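Local coordinates for Alpha/beta hydrolase fold protein (Chitinophaga pinensis, PDB 4PW0) that is probably a hydrolase of the alpha/beta hydrolase superfamily, likely working through a serine nucleophile, though its substrate is not known, at residues N9-V21 with R25-I37. Numbering follows the deposited sequence.
Sequences NDHATAPTQYIEV and RYAYRSLGAPSDI
Arg-29, extended from CG to NE, crosses Thr-16 at a slant and turns the edge of its guanidinium to it: NE donates to Thr-16 OG1 at 3.0 Å, nearly in the guanidinium plane, and NH2 adds a weaker bond to the same oxygen. With OG1 beside its own backbone N (chi1 -53°), Thr-16 presents the hydroxyl to the guanidinium and sends CG2 toward the methyl of Ala-27. The guanidinium has further ties, a salt bridge from NH2 to Asp-50 and a water between NH1 and the carbonyl of His-11; an alanine here would probably leave Asp-50 without this countercharge and take two donors from Thr-16 OG1. Tyr-28 works differently. With CG between the backbone N and the carbonyl carbon (chi1 72°), the ring lies against Gln-17, whose CB sits over one face in a CH-pi contact, 3.8 Å from the centroid. Ile-19 CG2 touches CE1 of the same ring at 3.9 Å, and a water links Tyr-28 OH to the carbonyl of Tyr-18. On the opposite face of the hairpin, the one that carries Ala-27, Tyr-18 and Arg-25 run side by side, ring and guanidinium planes 19° apart, CD1 of the tyrosine 3.6 Å from CD of the arginine. Past the paired strands, Leu-31 sets CD1 against Ala-14 CB and CD2 against His-11 CA, both at 3.8 Å, and Gly-32 N bonds Asn-9 O almost straight. Paired backbone bonds join Gln-17 to Tyr-28 and Ile-19 to Tyr-26, defining an antiparallel beta hairpin; residues 17-21 form the outermost strand at one end of the mixed central sheet, the antiparallel start characteristic of the alpha/beta hydrolase fold.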
ATOM      1  N   ASN A   9      25.190 -14.538   5.870  0.60 46.55           N
ATOM      2  CA  ASN A   9      24.741 -14.580   7.279  0.60 34.38           C
ATOM      3  C   ASN A   9      23.320 -14.011   7.405  1.00 32.63           C
ATOM      4  O   ASN A   9      22.891 -13.075   6.690  1.00 31.12           O
ATOM      5  CB  ASN A   9      25.621 -13.752   8.196  0.60 38.30           C
ATOM      6  CG  ASN A   9      26.905 -14.442   8.594  0.60 30.93           C
ATOM      7  OD1 ASN A   9      26.951 -15.621   8.965  0.60 39.31           O
ATOM      8  ND2 ASN A   9      27.936 -13.673   8.617  0.60 32.92           N
ATOM      9  N   ASP A  10      22.579 -14.640   8.288  1.00 32.67           N
ATOM     10  CA  ASP A  10      21.232 -14.211   8.570  1.00 27.04           C
ATOM     11  C   ASP A  10      21.191 -13.428   9.861  1.00 22.47           C
ATOM     12  O   ASP A  10      22.214 -13.129  10.484  1.00 21.61           O
ATOM     13  CB  ASP A  10      20.265 -15.405   8.561  1.00 27.11           C
ATOM     14  CG  ASP A  10      20.407 -16.313   9.747  1.00 31.19           C
ATOM     15  OD1 ASP A  10      21.338 -16.115  10.535  1.00 31.48           O
ATOM     16  OD2 ASP A  10      19.577 -17.267   9.897  1.00 38.47           O
ATOM     17  N   HIS A  11      19.980 -13.012  10.259  1.00 19.30           N
ATOM     18  CA  HIS A  11      19.884 -12.162  11.413  1.00 19.29           C
ATOM     19  C   HIS A  11      20.483 -12.809  12.669  1.00 18.75           C
ATOM     20  O   HIS A  11      21.173 -12.180  13.469  1.00 19.98           O
ATOM     21  CB  HIS A  11      18.431 -11.791  11.654  1.00 21.47           C
ATOM     22  CG  HIS A  11      18.279 -10.749  12.697  1.00 22.47           C
ATOM     23  ND1 HIS A  11      18.325  -9.381  12.420  1.00 25.73           N
ATOM     24  CD2 HIS A  11      18.198 -10.873  14.033  1.00 25.31           C
ATOM     25  CE1 HIS A  11      18.265  -8.728  13.567  1.00 32.36           C
ATOM     26  NE2 HIS A  11      18.145  -9.603  14.552  1.00 34.28           N
ATOM     27  N   ALA A  12      20.209 -14.098  12.883  1.00 20.18           N
ATOM     28  CA  ALA A  12      20.670 -14.758  14.085  1.00 21.68           C
ATOM     29  C   ALA A  12      22.190 -14.953  14.102  1.00 20.82           C
ATOM     30  O   ALA A  12      22.768 -14.925  15.166  1.00 22.97           O
ATOM     31  CB  ALA A  12      19.999 -16.116  14.202  1.00 23.51           C
ATOM     32  N   THR A  13      22.812 -15.119  12.922  1.00 20.66           N
ATOM     33  CA  THR A  13      24.221 -15.516  12.860  1.00 21.46           C
ATOM     34  C   THR A  13      25.197 -14.417  12.470  1.00 22.52           C
ATOM     35  O   THR A  13      26.406 -14.572  12.697  1.00 24.35           O
ATOM     36  CB  THR A  13      24.399 -16.720  11.920  1.00 23.91           C
ATOM     37  OG1 THR A  13      24.073 -16.373  10.574  1.00 29.57           O
ATOM     38  CG2 THR A  13      23.555 -17.870  12.351  1.00 27.66           C
ATOM     39  N   ALA A  14      24.722 -13.289  11.933  1.00 21.79           N
ATOM     40  CA  ALA A  14      25.638 -12.253  11.480  1.00 22.42           C
ATOM     41  C   ALA A  14      26.429 -11.700  12.695  1.00 21.51           C
ATOM     42  O   ALA A  14      25.850 -11.273  13.671  1.00 22.31           O
ATOM     43  CB  ALA A  14      24.871 -11.132  10.782  1.00 21.25           C
ATOM     44  N   PRO A  15      27.798 -11.673  12.629  1.00 22.05           N
ATOM     45  CA  PRO A  15      28.516 -11.201  13.776  1.00 22.56           C
ATOM     46  C   PRO A  15      28.375  -9.705  13.910  1.00 22.91           C
ATOM     47  O   PRO A  15      28.264  -9.001  12.883  1.00 25.72           O
ATOM     48  CB  PRO A  15      29.976 -11.554  13.468  1.00 29.30           C
ATOM     49  CG  PRO A  15      30.024 -11.664  12.011  1.00 29.18           C
ATOM     50  CD  PRO A  15      28.675 -12.212  11.598  1.00 24.22           C
ATOM     51  N   THR A  16      28.427  -9.233  15.146  1.00 23.22           N
ATOM     52  CA  THR A  16      28.543  -7.812  15.383  1.00 22.92           C
ATOM     53  C   THR A  16      29.969  -7.387  14.996  1.00 26.30           C
ATOM     54  O   THR A  16      30.958  -7.937  15.473  1.00 31.11           O
ATOM     55  CB  THR A  16      28.149  -7.477  16.812  1.00 26.69           C
ATOM     56  OG1 THR A  16      26.835  -8.025  17.087  1.00 26.60           O
ATOM     57  CG2 THR A  16      28.173  -5.972  17.035  1.00 26.89           C
ATOM     58  N   GLN A  17      30.042  -6.437  14.080  1.00 24.06           N
ATOM     59  CA  GLN A  17      31.278  -5.855  13.586  1.00 24.12           C
ATOM     60  C   GLN A  17      31.435  -4.441  14.117  1.00 27.01           C
ATOM     61  O   GLN A  17      30.472  -3.821  14.597  1.00 24.66           O
ATOM     62  CB  GLN A  17      31.324  -5.879  12.079  1.00 27.89           C
ATOM     63  CG  GLN A  17      31.220  -7.282  11.504  1.00 28.89           C
ATOM     64  CD  GLN A  17      31.380  -7.321   9.996  1.00 31.11           C
ATOM     65  OE1 GLN A  17      30.426  -7.589   9.243  1.00 35.11           O
ATOM     66  NE2 GLN A  17      32.575  -7.027   9.537  1.00 33.55           N
ATOM     67  N   TYR A  18      32.661  -3.944  14.074  1.00 25.63           N
ATOM     68  CA  TYR A  18      32.966  -2.654  14.635  1.00 26.04           C
ATOM     69  C   TYR A  18      33.853  -1.918  13.667  1.00 27.06           C
ATOM     70  O   TYR A  18      34.755  -2.514  13.018  1.00 30.76           O
ATOM     71  CB  TYR A  18      33.650  -2.762  16.011  1.00 27.74           C
ATOM     72  CG  TYR A  18      32.904  -3.597  17.007  1.00 27.00           C
ATOM     73  CD1 TYR A  18      31.841  -3.070  17.774  1.00 26.99           C
ATOM     74  CD2 TYR A  18      33.174  -4.941  17.114  1.00 29.15           C
ATOM     75  CE1 TYR A  18      31.141  -3.890  18.628  1.00 30.98           C
ATOM     76  CE2 TYR A  18      32.468  -5.765  17.967  1.00 31.02           C
ATOM     77  CZ  TYR A  18      31.453  -5.228  18.726  1.00 31.49           C
ATOM     78  OH  TYR A  18      30.753  -6.071  19.560  1.00 37.85           O
ATOM     79  N   ILE A  19      33.618  -0.619  13.562  1.00 25.90           N
ATOM     80  CA  ILE A  19      34.456   0.261  12.745  1.00 26.20           C
ATOM     81  C   ILE A  19      34.698   1.574  13.466  1.00 26.91           C
ATOM     82  O   ILE A  19      33.762   2.188  13.999  1.00 26.12           O
ATOM     83  CB  ILE A  19      33.933   0.476  11.312  1.00 27.33           C
ATOM     84  CG1 ILE A  19      34.951   1.276  10.477  1.00 31.67           C
ATOM     85  CG2 ILE A  19      32.571   1.173  11.296  1.00 26.57           C
ATOM     86  CD1 ILE A  19      34.656   1.255   8.995  1.00 33.05           C
ATOM     87  N   GLU A  20      35.974   1.981  13.531  1.00 27.90           N
ATOM     88  CA  GLU A  20      36.370   3.196  14.218  0.50 28.51           C
ATOM     89  C   GLU A  20      36.392   4.334  13.204  1.00 27.56           C
ATOM     90  O   GLU A  20      37.028   4.214  12.133  1.00 32.13           O
ATOM     91  CB  GLU A  20      37.747   3.004  14.867  0.50 31.83           C
ATOM     92  CG  GLU A  20      37.862   1.789  15.801  0.50 37.43           C
ATOM     93  CD  GLU A  20      37.496   2.095  17.246  0.50 38.47           C
ATOM     94  OE1 GLU A  20      37.518   3.280  17.634  0.50 57.79           O
ATOM     95  OE2 GLU A  20      37.200   1.151  18.014  0.50 42.32           O
ATOM     96  N   VAL A  21      35.680   5.422  13.523  1.00 27.96           N
ATOM     97  CA  VAL A  21      35.465   6.552  12.608  1.00 29.43           C
ATOM     98  C   VAL A  21      35.543   7.863  13.398  1.00 30.18           C
ATOM     99  O   VAL A  21      34.729   8.080  14.292  1.00 30.00           O
ATOM    100  CB  VAL A  21      34.016   6.477  12.027  1.00 34.11           C
ATOM    101  CG1 VAL A  21      33.801   7.555  10.996  1.00 40.28           C
ATOM    102  CG2 VAL A  21      33.724   5.113  11.394  1.00 36.06           C
ATOM    103  N   ARG A  25      33.537   4.318  17.882  1.00 25.07           N
ATOM    104  CA  ARG A  25      33.415   2.920  17.473  0.60 24.30           C
ATOM    105  C   ARG A  25      31.945   2.672  17.156  1.00 23.18           C
ATOM    106  O   ARG A  25      31.114   2.786  18.050  1.00 26.99           O
ATOM    107  CB  ARG A  25      33.818   1.970  18.607  0.60 28.03           C
ATOM    108  CG  ARG A  25      33.442   0.502  18.387  0.60 34.63           C
ATOM    109  CD  ARG A  25      33.171  -0.322  19.664  0.60 37.54           C
ATOM    110  NE  ARG A  25      32.423   0.392  20.714  0.60 44.36           N
ATOM    111  CZ  ARG A  25      31.836  -0.172  21.779  0.60 49.77           C
ATOM    112  NH1 ARG A  25      31.791  -1.502  21.944  0.60 42.26           N
ATOM    113  NH2 ARG A  25      31.213   0.612  22.669  0.60 64.67           N
ATOM    114  N   TYR A  26      31.637   2.393  15.894  1.00 23.20           N
ATOM    115  CA  TYR A  26      30.272   2.023  15.458  1.00 20.66           C
ATOM    116  C   TYR A  26      30.138   0.518  15.365  1.00 21.89           C
ATOM    117  O   TYR A  26      30.944  -0.139  14.682  1.00 23.59           O
ATOM    118  CB  TYR A  26      29.937   2.660  14.122  1.00 21.05           C
ATOM    119  CG  TYR A  26      29.760   4.155  14.168  1.00 19.85           C
ATOM    120  CD1 TYR A  26      28.513   4.733  14.434  1.00 21.46           C
ATOM    121  CD2 TYR A  26      30.818   5.004  13.921  1.00 24.04           C
ATOM    122  CE1 TYR A  26      28.357   6.091  14.470  1.00 22.90           C
ATOM    123  CE2 TYR A  26      30.661   6.388  13.943  1.00 23.32           C
ATOM    124  CZ  TYR A  26      29.419   6.935  14.203  1.00 22.54           C
ATOM    125  OH  TYR A  26      29.215   8.298  14.297  1.00 23.90           O
ATOM    126  N   ALA A  27      29.102  -0.006  16.029  1.00 20.39           N
ATOM    127  CA  ALA A  27      28.733  -1.393  15.958  1.00 20.92           C
ATOM    128  C   ALA A  27      27.679  -1.600  14.844  1.00 20.00           C
ATOM    129  O   ALA A  27      26.725  -0.821  14.704  1.00 20.25           O
ATOM    130  CB  ALA A  27      28.166  -1.866  17.294  1.00 21.64           C
ATOM    131  N   TYR A  28      27.850  -2.665  14.059  1.00 18.62           N
ATOM    132  CA  TYR A  28      26.957  -2.930  12.960  1.00 18.70           C
ATOM    133  C   TYR A  28      26.965  -4.391  12.593  1.00 21.03           C
ATOM    134  O   TYR A  28      27.827  -5.168  13.046  1.00 21.79           O
ATOM    135  CB  TYR A  28      27.321  -2.068  11.751  1.00 19.11           C
ATOM    136  CG  TYR A  28      28.605  -2.482  11.055  1.00 21.10           C
ATOM    137  CD1 TYR A  28      29.838  -2.063  11.543  1.00 22.37           C
ATOM    138  CD2 TYR A  28      28.588  -3.276   9.917  1.00 21.92           C
ATOM    139  CE1 TYR A  28      31.021  -2.424  10.879  1.00 23.49           C
ATOM    140  CE2 TYR A  28      29.751  -3.656   9.279  1.00 26.33           C
ATOM    141  CZ  TYR A  28      30.958  -3.201   9.767  1.00 24.89           C
ATOM    142  OH  TYR A  28      32.114  -3.602   9.107  1.00 31.89           O
ATOM    143  N   ARG A  29      25.994  -4.758  11.798  1.00 19.77           N
ATOM    144  CA  ARG A  29      25.921  -6.074  11.167  1.00 19.90           C
ATOM    145  C   ARG A  29      25.577  -5.956   9.707  1.00 21.10           C
ATOM    146  O   ARG A  29      24.860  -5.045   9.273  1.00 21.61           O
ATOM    147  CB  ARG A  29      24.950  -7.010  11.900  1.00 19.85           C
ATOM    148  CG  ARG A  29      25.157  -7.128  13.380  1.00 20.92           C
ATOM    149  CD  ARG A  29      24.252  -8.132  14.048  1.00 23.72           C
ATOM    150  NE  ARG A  29      24.318  -8.067  15.480  1.00 23.65           N
ATOM    151  CZ  ARG A  29      23.307  -8.220  16.323  1.00 22.24           C
ATOM    152  NH1 ARG A  29      22.068  -8.431  15.866  1.00 23.26           N
ATOM    153  NH2 ARG A  29      23.529  -8.113  17.606  1.00 22.28           N
ATOM    154  N   SER A  30      26.106  -6.875   8.920  1.00 21.25           N
ATOM    155  CA  SER A  30      25.852  -6.943   7.500  1.00 21.09           C
ATOM    156  C   SER A  30      25.211  -8.286   7.197  1.00 23.23           C
ATOM    157  O   SER A  30      25.758  -9.357   7.540  1.00 24.95           O
ATOM    158  CB  SER A  30      27.127  -6.740   6.683  1.00 23.89           C
ATOM    159  OG  SER A  30      26.860  -6.711   5.308  1.00 26.62           O
ATOM    160  N   LEU A  31      24.007  -8.230   6.643  1.00 21.47           N
ATOM    161  CA  LEU A  31      23.251  -9.409   6.302  1.00 22.82           C
ATOM    162  C   LEU A  31      23.165  -9.587   4.830  1.00 22.18           C
ATOM    163  O   LEU A  31      23.190  -8.635   4.042  1.00 24.94           O
ATOM    164  CB  LEU A  31      21.831  -9.351   6.866  1.00 23.01           C
ATOM    165  CG  LEU A  31      21.655  -9.602   8.353  1.00 26.93           C
ATOM    166  CD1 LEU A  31      22.391  -8.648   9.258  1.00 29.35           C
ATOM    167  CD2 LEU A  31      20.162  -9.592   8.696  1.00 27.37           C
ATOM    168  N   GLY A  32      23.019 -10.862   4.441  1.00 26.08           N
ATOM    169  CA  GLY A  32      22.945 -11.179   3.021  1.00 27.34           C
ATOM    170  C   GLY A  32      24.318 -11.169   2.357  1.00 29.27           C
ATOM    171  O   GLY A  32      25.354 -10.911   2.988  1.00 28.96           O
ATOM    172  N   ALA A  33      24.295 -11.413   1.062  1.00 30.19           N
ATOM    173  CA  ALA A  33      25.488 -11.316   0.228  1.00 32.32           C
ATOM    174  C   ALA A  33      25.801  -9.865  -0.090  1.00 32.80           C
ATOM    175  O   ALA A  33      24.893  -9.088  -0.340  1.00 35.39           O
ATOM    176  CB  ALA A  33      25.257 -12.082  -1.058  1.00 35.85           C
ATOM    177  N   PRO A  34      27.091  -9.493  -0.088  1.00 33.10           N
ATOM    178  CA  PRO A  34      27.442  -8.149  -0.538  1.00 31.98           C
ATOM    179  C   PRO A  34      26.828  -7.803  -1.890  1.00 36.94           C
ATOM    180  O   PRO A  34      26.738  -8.665  -2.766  1.00 39.97           O
ATOM    181  CB  PRO A  34      28.973  -8.172  -0.558  1.00 38.20           C
ATOM    182  CG  PRO A  34      29.342  -9.205   0.462  1.00 42.59           C
ATOM    183  CD  PRO A  34      28.288 -10.274   0.296  1.00 39.30           C
ATOM    184  N   SER A  35      26.374  -6.552  -2.043  1.00 34.87           N
ATOM    185  CA  SER A  35      25.718  -6.110  -3.274  1.00 33.94           C
ATOM    186  C   SER A  35      26.064  -4.656  -3.559  1.00 31.07           C
ATOM    187  O   SER A  35      26.552  -3.929  -2.690  1.00 30.52           O
ATOM    188  CB  SER A  35      24.198  -6.334  -3.203  1.00 35.88           C
ATOM    189  OG  SER A  35      23.553  -5.448  -2.289  1.00 29.81           O
ATOM    190  N   ASP A  36      25.809  -4.236  -4.787  1.00 29.70           N
ATOM    191  CA  ASP A  36      26.262  -2.925  -5.245  1.00 36.25           C
ATOM    192  C   ASP A  36      25.500  -1.763  -4.627  1.00 34.06           C
ATOM    193  O   ASP A  36      26.048  -0.676  -4.469  1.00 37.50           O
ATOM    194  CB  ASP A  36      26.119  -2.827  -6.760  1.00 39.77           C
ATOM    195  CG  ASP A  36      27.259  -3.501  -7.506  1.00 51.14           C
ATOM    196  OD1 ASP A  36      28.293  -3.926  -6.902  1.00 54.81           O
ATOM    197  OD2 ASP A  36      27.101  -3.584  -8.727  1.00 61.27           O
ATOM    198  N   ILE A  37      24.234  -1.992  -4.298  1.00 28.66           N
ATOM    199  CA  ILE A  37      23.392  -0.948  -3.694  1.00 26.55           C
ATOM    200  C   ILE A  37      22.781  -1.553  -2.420  1.00 25.08           C
ATOM    201  O   ILE A  37      21.692  -2.146  -2.458  1.00 26.87           O
ATOM    202  CB  ILE A  37      22.305  -0.421  -4.622  1.00 25.65           C
ATOM    203  CG1 ILE A  37      22.915   0.093  -5.933  1.00 31.33           C
ATOM    204  CG2 ILE A  37      21.528   0.701  -3.948  1.00 26.62           C
ATOM    205  CD1 ILE A  37      21.879   0.324  -7.003  1.00 33.71           C
TER
HETATM  206  O   HOH W   1      27.875 -10.868   8.333  1.00 33.30           O
HETATM  207  O   HOH W   2      21.375  -9.388  13.214  1.00 30.10           O
HETATM  208  O   HOH W   3      28.004  -8.749  10.196  1.00 23.98           O
HETATM  209  O   HOH W   4      34.590  -3.383  10.418  1.00 40.63           O